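Long-range contact in initiator protein NS1 (Murine minute virus, PDB 4R94), which nicks the viral replication origin with its metal-dependent N-terminal endonuclease domain and unwinds DNA with its ATP-driven helicase, initiating viral DNA replication: residues Y6-L11 / L247-L251. Residues are numbered along the deposited sequence; the frame is centred on the assembly and turned at random.
Sequences YSDEVL and LVSKL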
loop_
_atom_site.group_PDB
_atom_site.type_symbol
_atom_site.label_atom_id
_atom_site.label_comp_id
_atom_site.label_asym_id
_atom_site.label_seq_id
_atom_site.Cartn_x
_atom_site.Cartn_y
_atom_site.Cartn_z
ATOM N N TYR A 6 26.724 -3.796 12.035
ATOM C CA TYR A 6 25.298 -3.689 11.730
ATOM C C TYR A 6 24.598 -5.027 11.897
ATOM O O TYR A 6 25.198 -6.082 11.691
ATOM C CB TYR A 6 25.088 -3.171 10.308
ATOM C CG TYR A 6 25.774 -1.856 10.047
ATOM C CD1 TYR A 6 26.907 -1.787 9.247
ATOM C CD2 TYR A 6 25.299 -0.683 10.616
ATOM C CE1 TYR A 6 27.542 -0.583 9.013
ATOM C CE2 TYR A 6 25.927 0.526 10.388
ATOM C CZ TYR A 6 27.048 0.570 9.585
ATOM O OH TYR A 6 27.674 1.775 9.357
ATOM N N SER A 7 23.321 -4.975 12.262
ATOM C CA SER A 7 22.546 -6.186 12.481
ATOM C C SER A 7 22.402 -6.950 11.178
ATOM O O SER A 7 22.471 -6.359 10.097
ATOM C CB SER A 7 21.170 -5.855 13.058
ATOM O OG SER A 7 20.332 -5.260 12.078
ATOM N N ASP A 8 22.206 -8.261 11.278
ATOM C CA ASP A 8 21.981 -9.083 10.097
ATOM C C ASP A 8 20.735 -8.609 9.357
ATOM O O ASP A 8 20.660 -8.693 8.133
ATOM C CB ASP A 8 21.831 -10.558 10.465
ATOM C CG ASP A 8 23.021 -11.094 11.231
ATOM O OD1 ASP A 8 24.012 -10.350 11.390
ATOM O OD2 ASP A 8 22.962 -12.264 11.665
ATOM N N GLU A 9 19.766 -8.110 10.120
ATOM C CA GLU A 9 18.509 -7.639 9.557
ATOM C C GLU A 9 18.730 -6.426 8.658
ATOM O O GLU A 9 18.172 -6.350 7.565
ATOM C CB GLU A 9 17.519 -7.305 10.675
ATOM C CG GLU A 9 16.973 -8.532 11.420
ATOM C CD GLU A 9 17.976 -9.168 12.391
ATOM O OE1 GLU A 9 18.863 -8.455 12.911
ATOM O OE2 GLU A 9 17.861 -10.393 12.639
ATOM N N VAL A 10 19.543 -5.483 9.124
ATOM C CA VAL A 10 19.847 -4.288 8.347
ATOM C C VAL A 10 20.714 -4.653 7.145
ATOM O O VAL A 10 20.435 -4.235 6.013
ATOM C CB VAL A 10 20.539 -3.228 9.222
ATOM C CG1 VAL A 10 21.186 -2.134 8.369
ATOM C CG2 VAL A 10 19.551 -2.635 10.219
ATOM N N LEU A 11 21.746 -5.460 7.375
ATOM C CA LEU A 11 22.587 -5.931 6.279
ATOM C C LEU A 11 21.772 -6.717 5.256
ATOM O O LEU A 11 21.917 -6.515 4.049
ATOM C CB LEU A 11 23.734 -6.800 6.808
ATOM C CG LEU A 11 24.821 -6.100 7.618
ATOM C CD1 LEU A 11 25.802 -7.125 8.153
ATOM C CD2 LEU A 11 25.534 -5.086 6.756
ATOM N N LEU A 247 19.527 3.665 8.354
ATOM C CA LEU A 247 20.784 2.935 8.189
ATOM C C LEU A 247 20.827 2.147 6.872
ATOM O O LEU A 247 21.854 2.117 6.198
ATOM C CB LEU A 247 21.030 1.979 9.356
ATOM C CG LEU A 247 21.465 2.523 10.711
ATOM C CD1 LEU A 247 21.781 1.350 11.632
ATOM C CD2 LEU A 247 22.668 3.431 10.564
ATOM N N VAL A 248 19.725 1.500 6.503
ATOM C CA VAL A 248 19.673 0.818 5.211
ATOM C C VAL A 248 19.961 1.757 4.030
ATOM O O VAL A 248 20.719 1.408 3.131
ATOM C CB VAL A 248 18.297 0.137 4.998
ATOM C CG1 VAL A 248 18.190 -0.396 3.568
ATOM C CG2 VAL A 248 18.128 -0.988 6.001
ATOM N N SER A 249 19.351 2.937 4.030
ATOM C CA SER A 249 19.602 3.923 2.983
ATOM C C SER A 249 21.075 4.283 2.936
ATOM O O SER A 249 21.666 4.356 1.862
ATOM C CB SER A 249 18.769 5.183 3.203
ATOM O OG SER A 249 17.387 4.870 3.149
ATOM N N LYS A 250 21.655 4.488 4.113
ATOM C CA LYS A 250 23.059 4.899 4.228
ATOM C C LYS A 250 23.991 3.823 3.668
ATOM O O LYS A 250 24.915 4.121 2.899
ATOM C CB LYS A 250 23.395 5.210 5.690
ATOM C CG LYS A 250 24.844 5.617 5.940
ATOM C CD LYS A 250 25.113 5.738 7.441
ATOM C CE LYS A 250 26.557 6.123 7.717
ATOM N NZ LYS A 250 26.890 7.447 7.122
ATOM N N LEU A 251 23.732 2.569 4.031
ATOM C CA LEU A 251 24.541 1.453 3.552
ATOM C C LEU A 251 24.332 1.188 2.062
ATOM O O LEU A 251 25.227 0.714 1.365
ATOM C CB LEU A 251 24.231 0.185 4.350
ATOM C CG LEU A 251 24.720 0.181 5.799
ATOM C CD1 LEU A 251 24.281 -1.086 6.524
ATOM C CD2 LEU A 251 26.231 0.320 5.836
#
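Leu251 brings its isobutyl end against the Tyr6 ring, with both methyls in use. CD1 makes a CH-pi contact over one face, 4.0 Å from the Tyr6 ring centroid and 15° off the ring normal, while CD2 sits by the rim and comes to 3.6 Å from Tyr6 CE1. A branched aliphatic tip suits this place because its fork puts one methyl over the ring and the other against the rim. With CG anti to the carbonyl carbon (chi1 -56°), the ring is turned toward the leucines of helix 242-252. Leu247, one turn before Leu251, meets the ring obliquely, its CD1 standing 4.2 Å from Tyr6 CD2.

Leu251 CD1 also touches buried Val10, which packs through a single methyl: CG1 lies 3.8 Å from Leu251 CD1 and 4.0 Å from Val248 CG2. With CG1 anti to its backbone N, this methyl projects into the seam, and the shortness of valine on both sides is consistent with the 6.0 Å between the CA atoms of Val10 and Val248. This is apolar helix-helix packing that brings the first helix of the nickase domain, 8-19, against its last, 242-252, at the periphery of the domain, with the side chain of Val248 about 12 Å from that of Tyr210, the nuclease active-site tyrosine. Val248 also touches Thr14 and Leu17 farther along helix 8-19, extending the seam, and Leu212 and Leu240 in loops.

Ser7 stands at the N-cap of helix 8-19. Its OG accepts from Val10 N (3.1 Å, 159°), a task for which a short hydroxyl side chain is well suited; it thereby ties down the backbone of the very residue that packs in the seam. On helix 242-252, the OG of Ser249 bonds to Ala208 O, linking that helix to helix 203-211, which carries Tyr210.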